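Local coordinates for fatty acid amide hydrolase (Candida albicans, PDB 6KVR), which probably hydrolyses monocarboxylic acid amides to the monocarboxylate and ammonium, as a member of the amidase signature family, at residues G218-P223 against L228-S233; S475-N480 against N528-P533. All coordinates share one frame; numbering follows the deposited sequence.

In the fold
Contact 1 and contact 2 follow one another along the chain, with their centres about 14 Å apart. Contact 1 is buried, and its centre is about 11 Å from the centre of the chain. Its segment 228-233 ends at Ser233, predicted to belong to the charge relay system with Lys158, to which Ser233 is hydrogen-bonded. The side chain of Ser230 lies about 11 Å from that of Ser257, the predicted acyl-ester nucleophile. Contact 2 sits further out; its centre is about 19 Å from the centre of the chain and away from these sites. The two meet where Lys221 NZ lies 2.7 Å from Ser475 OG, a probable hydrogen bond, and where Leu219 packs on Ser475 and Glu476.

Contact 1 (G218-P223 against L228-S233); sequences GLTKNP and LSSGGS
Asn222 and Leu228 join two antiparallel arms that face each other in a hairpin-like turn of the amidase signature fold. The second arm runs on through Gly231 and Gly232 to Ser233, a predicted charge relay residue that follows a cis peptide bond. Lys221 and Ser229 form a non-hydrogen-bonded pair, and their side chains diverge. Beside it, Asn222 N donates to Leu228 O at 2.7 Å, with the donor tilted 33° from the carbonyl plane.

Asn222 CB leaves the backbone toward segment 228-233. Asn222 CB lies 3.4 Å from Leu228 O and also touches Ser229 O and Leu228 CB. CG is anti to the backbone N (chi1 -167°), which sets ND2 beside Ser229 O. Asn222 CG itself lies 3.9 Å from Ser229 O. At the tip, Asn222 ND2 makes a weak hydrogen bond to Ser229 O at 3.4 Å. ND2 also bonds to Tyr264 O, and OD1 accepts from Phe224 N. The amide is thus held at both ends, which fixes its rotation.

Lys221 bends at chi2, and its CD passes 3.5 Å from Leu228 O. Its NZ reaches Ser475. Thr220 CG2 lies 3.4 Å from Ser230 OG, while Thr220 OG1 is hydrogen-bonded to Ser202 OG and Asn119 O. Ser230 OG also bonds to Ser235 O, at helix 235-243.

Ser229 OG accepts from Gly231 N at 2.6 Å and forms an ST turn at the start of the glycine run. Asp211 is its second partner. A single water ties this corner together: it lies within donating reach of Thr220 O, Ser229 OG, Ser230 OG and Gly231 O (2.7 Å for Gly231 O), and can serve only two at a time.

Contact 2 (S475-N480 against N528-P533); sequences SEEVYN and NENYDP
Glu477, Tyr479 and Asn530 make this sparse contact, in which two waters supply the hydrogen-bonded links. Glu477 is the first residue of the segment to touch the other. Glu477 O accepts a hydrogen bond from one water at 2.7 Å, and Asn530 ND2 donates to the same water at 2.6 Å. The Glu477 side chain is extended beyond CG. It brings Glu477 OE1 to 3.7 Å from both Asn530 OD1 and Asn530 ND2. The carboxylate and amide planes are nearly perpendicular, 86° apart. A second water donates to Glu477 OE1 at 2.8 Å and accepts from Asn530 ND2 at 3.0 Å. Each water therefore takes a hydrogen bond from the same amide nitrogen.

Val478 CB leaves away from segment 528-533, and its side chain packs on Tyr468, Pro473 and Leu418. Tyr479 turns back to the second segment. Asn530 ND2 meets its ring at the edge, in plane, 3.9 Å from Tyr479 CE2, and the ring and amide planes are 38° apart. Tyr479 OH is 2.7 Å from the second water, which thus joins the phenol, the carboxylate and the amide. The hydroxyl is also hydrogen-bonded to Lys417 NZ, of helix 417-423. The positive charge probably polarises it. The backbone N of Tyr479 and that of Asn480 both bond to Glu527 OE2, so Glu527 of helix 522-529 also holds the loop there.

Tyr531 N bonds back to Asn528 O. This is a water-bridged contact between the loop leading into helix 482-490 and the 528-533 segment at helix 522-529, away from the predicted catalytic residues of the amidase fold.

Contact 1 (G218-P223 against L228-S233)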
ATOM      1  N   GLY A 218     -29.124 -11.547 -17.615  1.00 29.81           N
ATOM      2  CA  GLY A 218     -28.778 -11.328 -19.021  1.00 32.18           C
ATOM      3  C   GLY A 218     -27.938 -10.077 -19.221  1.00 33.32           C
ATOM      4  O   GLY A 218     -26.937  -9.872 -18.528  1.00 37.27           O
ATOM      5  N   LEU A 219     -28.338  -9.232 -20.171  1.00 29.97           N
ATOM      6  CA  LEU A 219     -27.564  -8.058 -20.562  1.00 30.72           C
ATOM      7  C   LEU A 219     -28.194  -6.772 -20.044  1.00 26.61           C
ATOM      8  O   LEU A 219     -29.420  -6.635 -19.983  1.00 29.66           O
ATOM      9  CB  LEU A 219     -27.441  -7.957 -22.089  1.00 26.62           C
ATOM     10  CG  LEU A 219     -26.897  -9.153 -22.851  1.00 32.26           C
ATOM     11  CD1 LEU A 219     -27.226  -9.050 -24.353  1.00 34.40           C
ATOM     12  CD2 LEU A 219     -25.386  -9.293 -22.603  1.00 27.77           C
ATOM     13  N   THR A 220     -27.340  -5.814 -19.701  1.00 24.64           N
ATOM     14  CA  THR A 220     -27.767  -4.462 -19.340  1.00 27.40           C
ATOM     15  C   THR A 220     -27.414  -3.514 -20.480  1.00 25.84           C
ATOM     16  O   THR A 220     -26.325  -3.611 -21.047  1.00 26.53           O
ATOM     17  CB  THR A 220     -27.108  -4.027 -18.022  1.00 25.67           C
ATOM     18  OG1 THR A 220     -27.554  -4.907 -16.982  1.00 25.95           O
ATOM     19  CG2 THR A 220     -27.444  -2.566 -17.643  1.00 23.14           C
ATOM     20  N   LYS A 221     -28.330  -2.607 -20.828  1.00 25.45           N
ATOM     21  CA  LYS A 221     -28.211  -1.823 -22.054  1.00 27.35           C
ATOM     22  C   LYS A 221     -27.945  -0.346 -21.772  1.00 26.13           C
ATOM     23  O   LYS A 221     -28.271   0.174 -20.703  1.00 25.27           O
ATOM     24  CB  LYS A 221     -29.483  -1.960 -22.909  1.00 26.75           C
ATOM     25  CG  LYS A 221     -29.634  -3.332 -23.567  1.00 29.19           C
ATOM     26  CD  LYS A 221     -28.404  -3.678 -24.432  1.00 26.35           C
ATOM     27  CE  LYS A 221     -28.722  -4.834 -25.386  1.00 28.75           C
ATOM     28  NZ  LYS A 221     -27.671  -5.011 -26.413  1.00 26.81           N
ATOM     29  N   ASN A 222     -27.394   0.338 -22.786  1.00 25.28           N
ATOM     30  CA  ASN A 222     -27.027   1.759 -22.662  1.00 26.43           C
ATOM     31  C   ASN A 222     -28.261   2.652 -22.690  1.00 24.63           C
ATOM     32  O   ASN A 222     -29.085   2.533 -23.598  1.00 27.04           O
ATOM     33  CB  ASN A 222     -26.083   2.165 -23.797  1.00 28.75           C
ATOM     34  CG  ASN A 222     -25.418   3.510 -23.560  1.00 27.02           C
ATOM     35  OD1 ASN A 222     -26.080   4.521 -23.265  1.00 25.54           O
ATOM     36  ND2 ASN A 222     -24.097   3.534 -23.691  1.00 24.73           N
ATOM     37  N   PRO A 223     -28.422   3.567 -21.732  1.00 28.55           N
ATOM     38  CA  PRO A 223     -29.653   4.372 -21.706  1.00 26.02           C
ATOM     39  C   PRO A 223     -29.751   5.419 -22.826  1.00 31.42           C
ATOM     40  O   PRO A 223     -30.848   5.939 -23.058  1.00 31.83           O
ATOM     41  CB  PRO A 223     -29.614   5.024 -20.311  1.00 30.05           C
ATOM     42  CG  PRO A 223     -28.171   5.086 -19.955  1.00 27.14           C
ATOM     43  CD  PRO A 223     -27.536   3.856 -20.584  1.00 24.72           C
ATOM     44  N   LEU A 228     -26.616  -0.538 -27.533  1.00 20.78           N
ATOM     45  CA  LEU A 228     -25.256  -0.615 -27.010  1.00 25.40           C
ATOM     46  C   LEU A 228     -25.218  -1.120 -25.571  1.00 26.92           C
ATOM     47  O   LEU A 228     -26.192  -1.036 -24.817  1.00 26.35           O
ATOM     48  CB  LEU A 228     -24.560   0.748 -27.087  1.00 23.36           C
ATOM     49  CG  LEU A 228     -24.754   1.414 -28.459  1.00 29.76           C
ATOM     50  CD1 LEU A 228     -24.118   2.788 -28.472  1.00 20.20           C
ATOM     51  CD2 LEU A 228     -24.201   0.511 -29.600  1.00 23.95           C
ATOM     52  N   SER A 229     -24.057  -1.653 -25.199  1.00 25.63           N
ATOM     53  CA  SER A 229     -23.790  -1.992 -23.811  1.00 24.75           C
ATOM     54  C   SER A 229     -23.663  -0.735 -22.955  1.00 26.54           C
ATOM     55  O   SER A 229     -23.188   0.311 -23.407  1.00 24.85           O
ATOM     56  CB  SER A 229     -22.499  -2.800 -23.713  1.00 28.21           C
ATOM     57  OG  SER A 229     -21.965  -2.720 -22.410  1.00 28.46           O
ATOM     58  N   SER A 230     -24.069  -0.848 -21.693  1.00 26.37           N
ATOM     59  CA  SER A 230     -23.784   0.197 -20.716  1.00 23.54           C
ATOM     60  C   SER A 230     -22.420   0.021 -20.064  1.00 26.98           C
ATOM     61  O   SER A 230     -22.049   0.839 -19.213  1.00 28.37           O
ATOM     62  CB  SER A 230     -24.881   0.242 -19.640  1.00 29.56           C
ATOM     63  OG  SER A 230     -24.734  -0.815 -18.689  1.00 31.82           O
ATOM     64  N   GLY A 231     -21.664  -1.005 -20.450  1.00 23.33           N
ATOM     65  CA  GLY A 231     -20.329  -1.232 -19.928  1.00 23.93           C
ATOM     66  C   GLY A 231     -20.289  -2.230 -18.791  1.00 24.85           C
ATOM     67  O   GLY A 231     -21.221  -3.003 -18.559  1.00 23.81           O
ATOM     68  N   GLY A 232     -19.168  -2.213 -18.080  1.00 23.70           N
ATOM     69  CA  GLY A 232     -18.983  -3.059 -16.917  1.00 21.04           C
ATOM     70  C   GLY A 232     -17.571  -2.889 -16.395  1.00 20.72           C
ATOM     71  O   GLY A 232     -16.765  -2.161 -16.969  1.00 23.11           O
ATOM     72  N   SER A 233     -17.271  -3.593 -15.306  1.00 20.04           N
ATOM     73  CA  SER A 233     -18.177  -4.517 -14.647  1.00 20.66           C
ATOM     74  C   SER A 233     -19.209  -3.853 -13.723  1.00 21.75           C
ATOM     75  O   SER A 233     -20.098  -4.529 -13.230  1.00 19.29           O
ATOM     76  CB  SER A 233     -17.376  -5.561 -13.839  1.00 24.56           C
ATOM     77  OG  SER A 233     -16.814  -5.006 -12.656  1.00 25.76           O
TER
HETATM   78  O   HOH W   1     -23.704  -3.322 -19.693  1.00 26.44           O

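Contact 2 (S475-N480 against N528-P533)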
ATOM      1  N   SER A 475     -23.102  -5.276 -27.263  1.00 25.14           N
ATOM      2  CA  SER A 475     -23.047  -6.269 -26.197  1.00 28.35           C
ATOM      3  C   SER A 475     -22.145  -7.435 -26.583  1.00 29.77           C
ATOM      4  O   SER A 475     -22.164  -7.914 -27.721  1.00 26.12           O
ATOM      5  CB  SER A 475     -24.455  -6.761 -25.856  1.00 29.20           C
ATOM      6  OG  SER A 475     -25.235  -5.662 -25.392  1.00 26.64           O
ATOM      7  N   GLU A 476     -21.306  -7.848 -25.628  1.00 28.69           N
ATOM      8  CA  GLU A 476     -20.429  -9.011 -25.755  1.00 25.84           C
ATOM      9  C   GLU A 476     -19.381  -8.830 -26.854  1.00 27.47           C
ATOM     10  O   GLU A 476     -18.824  -9.815 -27.356  1.00 27.18           O
ATOM     11  CB  GLU A 476     -21.239 -10.293 -25.988  1.00 28.54           C
ATOM     12  CG  GLU A 476     -22.381 -10.529 -24.982  1.00 30.04           C
ATOM     13  CD  GLU A 476     -22.875 -11.985 -24.959  1.00 34.87           C
ATOM     14  OE1 GLU A 476     -22.275 -12.858 -24.270  1.00 38.57           O
ATOM     15  OE2 GLU A 476     -23.880 -12.257 -25.655  1.00 40.37           O
ATOM     16  N   GLU A 477     -19.067  -7.584 -27.211  1.00 27.76           N
ATOM     17  CA  GLU A 477     -18.132  -7.289 -28.300  1.00 26.58           C
ATOM     18  C   GLU A 477     -17.147  -6.197 -27.886  1.00 28.43           C
ATOM     19  O   GLU A 477     -16.902  -5.235 -28.618  1.00 28.58           O
ATOM     20  CB  GLU A 477     -18.896  -6.899 -29.575  1.00 28.16           C
ATOM     21  CG  GLU A 477     -19.491  -8.108 -30.309  1.00 34.71           C
ATOM     22  CD  GLU A 477     -20.077  -7.761 -31.670  1.00 36.07           C
ATOM     23  OE1 GLU A 477     -19.301  -7.563 -32.631  1.00 39.43           O
ATOM     24  OE2 GLU A 477     -21.326  -7.739 -31.781  1.00 42.91           O
ATOM     25  N   VAL A 478     -16.567  -6.329 -26.693  1.00 25.70           N
ATOM     26  CA  VAL A 478     -15.528  -5.408 -26.252  1.00 27.47           C
ATOM     27  C   VAL A 478     -14.387  -6.229 -25.660  1.00 25.41           C
ATOM     28  O   VAL A 478     -14.580  -6.965 -24.684  1.00 23.15           O
ATOM     29  CB  VAL A 478     -16.059  -4.351 -25.262  1.00 25.58           C
ATOM     30  CG1 VAL A 478     -16.907  -4.979 -24.147  1.00 24.51           C
ATOM     31  CG2 VAL A 478     -14.927  -3.518 -24.704  1.00 22.04           C
ATOM     32  N   TYR A 479     -13.200  -6.100 -26.260  1.00 24.76           N
ATOM     33  CA  TYR A 479     -12.071  -6.996 -26.067  1.00 20.59           C
ATOM     34  C   TYR A 479     -10.817  -6.318 -25.537  1.00 24.31           C
ATOM     35  O   TYR A 479     -10.050  -6.953 -24.807  1.00 22.50           O
ATOM     36  CB  TYR A 479     -11.717  -7.673 -27.396  1.00 22.87           C
ATOM     37  CG  TYR A 479     -12.911  -8.280 -28.113  1.00 24.23           C
ATOM     38  CD1 TYR A 479     -13.387  -9.543 -27.766  1.00 26.56           C
ATOM     39  CD2 TYR A 479     -13.554  -7.593 -29.127  1.00 26.58           C
ATOM     40  CE1 TYR A 479     -14.478 -10.101 -28.407  1.00 27.92           C
ATOM     41  CE2 TYR A 479     -14.647  -8.135 -29.782  1.00 27.86           C
ATOM     42  CZ  TYR A 479     -15.100  -9.387 -29.420  1.00 29.67           C
ATOM     43  OH  TYR A 479     -16.177  -9.918 -30.067  1.00 29.01           O
ATOM     44  N   ASN A 480     -10.576  -5.059 -25.891  1.00 25.14           N
ATOM     45  CA  ASN A 480      -9.352  -4.359 -25.528  1.00 22.09           C
ATOM     46  C   ASN A 480      -9.603  -3.402 -24.369  1.00 21.30           C
ATOM     47  O   ASN A 480     -10.368  -2.436 -24.507  1.00 22.41           O
ATOM     48  CB  ASN A 480      -8.803  -3.584 -26.722  1.00 21.87           C
ATOM     49  CG  ASN A 480      -7.728  -2.622 -26.319  1.00 20.29           C
ATOM     50  OD1 ASN A 480      -6.787  -2.994 -25.625  1.00 23.29           O
ATOM     51  ND2 ASN A 480      -7.876  -1.370 -26.709  1.00 22.48           N
ATOM     52  N   ASN A 528     -11.132  -2.464 -34.363  1.00 24.63           N
ATOM     53  CA  ASN A 528     -11.408  -1.410 -35.341  1.00 27.15           C
ATOM     54  C   ASN A 528     -12.411  -1.858 -36.401  1.00 28.45           C
ATOM     55  O   ASN A 528     -13.199  -1.038 -36.890  1.00 25.56           O
ATOM     56  CB  ASN A 528     -10.126  -0.952 -36.036  1.00 30.27           C
ATOM     57  CG  ASN A 528      -9.297   0.034 -35.206  1.00 32.31           C
ATOM     58  OD1 ASN A 528      -8.246   0.483 -35.658  1.00 29.12           O
ATOM     59  ND2 ASN A 528      -9.749   0.350 -33.990  1.00 32.62           N
ATOM     60  N   GLU A 529     -12.402  -3.139 -36.783  1.00 28.16           N
ATOM     61  CA  GLU A 529     -13.332  -3.557 -37.830  1.00 29.01           C
ATOM     62  C   GLU A 529     -14.765  -3.666 -37.323  1.00 29.83           C
ATOM     63  O   GLU A 529     -15.680  -3.797 -38.136  1.00 29.29           O
ATOM     64  CB  GLU A 529     -12.853  -4.871 -38.465  1.00 31.68           C
ATOM     65  CG  GLU A 529     -11.732  -4.633 -39.498  1.00 32.58           C
ATOM     66  CD  GLU A 529     -11.194  -5.900 -40.171  1.00 46.04           C
ATOM     67  OE1 GLU A 529     -11.503  -7.042 -39.732  1.00 43.51           O
ATOM     68  OE2 GLU A 529     -10.433  -5.740 -41.157  1.00 49.63           O
ATOM     69  N   ASN A 530     -14.990  -3.553 -36.013  1.00 31.06           N
ATOM     70  CA  ASN A 530     -16.347  -3.480 -35.482  1.00 30.14           C
ATOM     71  C   ASN A 530     -16.962  -2.089 -35.595  1.00 29.81           C
ATOM     72  O   ASN A 530     -18.176  -1.954 -35.423  1.00 30.07           O
ATOM     73  CB  ASN A 530     -16.366  -3.895 -34.012  1.00 32.51           C
ATOM     74  CG  ASN A 530     -16.345  -5.387 -33.842  1.00 31.58           C
ATOM     75  OD1 ASN A 530     -16.639  -6.115 -34.778  1.00 32.87           O
ATOM     76  ND2 ASN A 530     -15.965  -5.852 -32.668  1.00 29.69           N
ATOM     77  N   TYR A 531     -16.174  -1.044 -35.843  1.00 29.57           N
ATOM     78  CA  TYR A 531     -16.775   0.280 -35.866  1.00 31.51           C
ATOM     79  C   TYR A 531     -17.598   0.458 -37.139  1.00 32.94           C
ATOM     80  O   TYR A 531     -17.113   0.217 -38.245  1.00 31.82           O
ATOM     81  CB  TYR A 531     -15.730   1.394 -35.754  1.00 27.52           C
ATOM     82  CG  TYR A 531     -16.433   2.740 -35.758  1.00 30.53           C
ATOM     83  CD1 TYR A 531     -17.146   3.169 -34.640  1.00 32.77           C
ATOM     84  CD2 TYR A 531     -16.485   3.529 -36.913  1.00 31.41           C
ATOM     85  CE1 TYR A 531     -17.854   4.365 -34.650  1.00 31.31           C
ATOM     86  CE2 TYR A 531     -17.193   4.731 -36.930  1.00 29.11           C
ATOM     87  CZ  TYR A 531     -17.871   5.137 -35.797  1.00 28.94           C
ATOM     88  OH  TYR A 531     -18.556   6.317 -35.785  1.00 25.96           O
ATOM     89  N   ASP A 532     -18.834   0.895 -36.974  1.00 34.55           N
ATOM     90  CA  ASP A 532     -19.786   1.151 -38.050  1.00 34.82           C
ATOM     91  C   ASP A 532     -20.568   2.397 -37.665  1.00 35.31           C
ATOM     92  O   ASP A 532     -21.299   2.365 -36.670  1.00 36.24           O
ATOM     93  CB  ASP A 532     -20.723  -0.044 -38.247  1.00 33.36           C
ATOM     94  CG  ASP A 532     -21.768   0.175 -39.356  1.00 44.48           C
ATOM     95  OD1 ASP A 532     -22.140   1.333 -39.679  1.00 41.80           O
ATOM     96  OD2 ASP A 532     -22.264  -0.851 -39.880  1.00 48.41           O
ATOM     97  N   PRO A 533     -20.451   3.494 -38.428  1.00 34.00           N
ATOM     98  CA  PRO A 533     -21.151   4.741 -38.061  1.00 31.82           C
ATOM     99  C   PRO A 533     -22.645   4.581 -37.812  1.00 31.34           C
ATOM    100  O   PRO A 533     -23.179   5.211 -36.892  1.00 27.81           O
ATOM    101  CB  PRO A 533     -20.896   5.659 -39.270  1.00 34.16           C
ATOM    102  CG  PRO A 533     -19.768   5.060 -40.002  1.00 35.45           C
ATOM    103  CD  PRO A 533     -19.781   3.593 -39.736  1.00 33.17           C
TER
HETATM  104  O   HOH W   2     -15.134  -4.503 -30.552  1.00 26.16           O
HETATM  105  O   HOH W   3     -16.741  -8.740 -32.409  1.00 32.41           O